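Possible thiamine biosynthesis enzyme (Candida albicans, PDB 2X7Q) is of unknown function but has the periplasmic binding protein fold and probably binds a small solute, perhaps one linked to thiamine biosynthesis. Local coordinates at residues E242-S245 with D249-A252. The protein carries 1 engineered substitution. Numbering follows the deposited sequence. Where two conformers were deposited one is given.
Sequences EYIS and DYSA
The ring of Y250 meets the side chain of I244 on its CD2 side, and H25 meets the same ring with the planes at about 40°. The I244 methyl CG2 comes in obliquely and lies 3.6 Å from Y250 CD2, with Y250 CB and CG close behind. With chi1 of I244 at -62°, CG1 lies beside the backbone N and CG2 points opposite that N, which turns this methyl to the tyrosine. No hydrogen bond joins the two segments. Instead, S245 CA sits 3.0 Å from Y250 O, a CA-H...O contact with 141° at the hydrogen. S245 CB packs 3.6 Å from A252 N, and S245 OG is 4.0 Å from A252 CB. S245 OG makes a hydrogen bond to I241 O, one turn back in its helix, while S251, the N-cap of helix 252-259, accepts one from D254 N through its OG. The contact lies at the turn between helices 237-247 and 252-259, and it touches both lobes of the periplasmic binding protein fold: I244 packs on A255, W258 and T28 of helix 28-35, which follows strand 17-21 of one sheet, and the Y250 hydroxyl shares a hydrogen bond with T180 OG1 of helix 178-186, which follows strand 173-177 of the other.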
ATOM      1  N   GLU A 242       4.276  19.031  -9.493  1.00 13.44           N
ATOM      2  CA  GLU A 242       5.454  19.132 -10.345  0.59 13.80           C
ATOM      3  C   GLU A 242       6.406  17.966 -10.100  1.00 13.40           C
ATOM      4  O   GLU A 242       6.904  17.357 -11.040  1.00 13.67           O
ATOM      5  CB  GLU A 242       6.178  20.461 -10.108  0.59 14.56           C
ATOM      6  CG  GLU A 242       7.387  20.676 -11.010  0.59 15.38           C
ATOM      7  CD  GLU A 242       8.136  21.963 -10.697  0.59 16.80           C
ATOM      8  OE1 GLU A 242       8.066  22.426  -9.537  0.59 16.78           O
ATOM      9  OE2 GLU A 242       8.798  22.504 -11.607  0.59 18.20           O
ATOM     10  N   TYR A 243       6.659  17.667  -8.829  1.00 11.48           N
ATOM     11  CA  TYR A 243       7.557  16.580  -8.455  1.00 13.09           C
ATOM     12  C   TYR A 243       7.074  15.237  -8.991  1.00 12.44           C
ATOM     13  O   TYR A 243       7.842  14.485  -9.584  1.00 12.20           O
ATOM     14  CB  TYR A 243       7.693  16.502  -6.934  1.00 13.21           C
ATOM     15  CG  TYR A 243       8.306  15.204  -6.439  1.00 13.42           C
ATOM     16  CD1 TYR A 243       9.672  14.978  -6.530  1.00 13.43           C
ATOM     17  CD2 TYR A 243       7.515  14.204  -5.884  1.00 13.13           C
ATOM     18  CE1 TYR A 243      10.235  13.794  -6.083  1.00 14.92           C
ATOM     19  CE2 TYR A 243       8.066  13.017  -5.430  1.00 12.39           C
ATOM     20  CZ  TYR A 243       9.426  12.820  -5.533  1.00 14.15           C
ATOM     21  OH  TYR A 243       9.985  11.648  -5.089  1.00 15.37           O
ATOM     22  N   ILE A 244       5.797  14.940  -8.772  1.00 12.24           N
ATOM     23  CA  ILE A 244       5.224  13.662  -9.179  1.00 12.45           C
ATOM     24  C   ILE A 244       5.267  13.474 -10.690  1.00 12.65           C
ATOM     25  O   ILE A 244       5.624  12.406 -11.177  1.00 11.72           O
ATOM     26  CB  ILE A 244       3.764  13.521  -8.707  1.00 11.53           C
ATOM     27  CG1 ILE A 244       3.686  13.570  -7.183  1.00 11.04           C
ATOM     28  CG2 ILE A 244       3.155  12.235  -9.235  1.00 11.47           C
ATOM     29  CD1 ILE A 244       2.280  13.496  -6.641  1.00 11.87           C
ATOM     30  N   SER A 245       4.909  14.521 -11.427  1.00 12.31           N
ATOM     31  CA  SER A 245       4.818  14.435 -12.879  1.00 12.84           C
ATOM     32  C   SER A 245       6.184  14.462 -13.561  1.00 13.30           C
ATOM     33  O   SER A 245       6.313  14.045 -14.710  1.00 11.94           O
ATOM     34  CB  SER A 245       3.931  15.557 -13.427  1.00 12.47           C
ATOM     35  OG  SER A 245       4.442  16.831 -13.082  1.00 12.02           O
ATOM     36  N   ASP A 249       5.702   8.233 -13.212  1.00 14.53           N
ATOM     37  CA  ASP A 249       4.908   8.022 -14.417  1.00 15.37           C
ATOM     38  C   ASP A 249       3.482   8.536 -14.259  1.00 14.71           C
ATOM     39  O   ASP A 249       2.521   7.766 -14.321  1.00 14.17           O
ATOM     40  CB  ASP A 249       4.886   6.542 -14.804  1.00 18.74           C
ATOM     41  CG  ASP A 249       4.325   6.314 -16.193  1.00 18.91           C
ATOM     42  OD1 ASP A 249       4.747   7.025 -17.127  1.00 20.41           O
ATOM     43  OD2 ASP A 249       3.468   5.422 -16.357  1.00 20.91           O
ATOM     44  N   TYR A 250       3.350   9.843 -14.057  1.00 13.94           N
ATOM     45  CA  TYR A 250       2.044  10.479 -13.974  1.00 12.54           C
ATOM     46  C   TYR A 250       2.096  11.820 -14.684  1.00 12.53           C
ATOM     47  O   TYR A 250       3.056  12.572 -14.526  1.00 12.04           O
ATOM     48  CB  TYR A 250       1.632  10.695 -12.517  1.00 12.64           C
ATOM     49  CG  TYR A 250       1.691   9.455 -11.654  1.00 12.07           C
ATOM     50  CD1 TYR A 250       0.583   8.629 -11.512  1.00 12.25           C
ATOM     51  CD2 TYR A 250       2.851   9.117 -10.968  1.00 12.75           C
ATOM     52  CE1 TYR A 250       0.631   7.498 -10.717  1.00 11.83           C
ATOM     53  CE2 TYR A 250       2.908   7.989 -10.170  1.00 13.54           C
ATOM     54  CZ  TYR A 250       1.796   7.184 -10.050  1.00 13.83           C
ATOM     55  OH  TYR A 250       1.852   6.062  -9.258  1.00 13.89           O
ATOM     56  N   SER A 251       1.072  12.120 -15.473  1.00 12.21           N
ATOM     57  CA  SER A 251       0.978  13.431 -16.100  1.00 12.35           C
ATOM     58  C   SER A 251       0.636  14.470 -15.042  1.00 11.68           C
ATOM     59  O   SER A 251       0.142  14.127 -13.968  1.00 11.45           O
ATOM     60  CB  SER A 251      -0.074  13.435 -17.206  1.00 12.21           C
ATOM     61  OG  SER A 251      -1.371  13.237 -16.682  1.00 13.18           O
ATOM     62  N   ALA A 252       0.909  15.735 -15.343  1.00 11.60           N
ATOM     63  CA  ALA A 252       0.616  16.817 -14.413  1.00 12.63           C
ATOM     64  C   ALA A 252      -0.877  16.886 -14.115  1.00 12.39           C
ATOM     65  O   ALA A 252      -1.279  17.151 -12.982  1.00 10.64           O
ATOM     66  CB  ALA A 252       1.113  18.141 -14.970  1.00 13.47           C
TER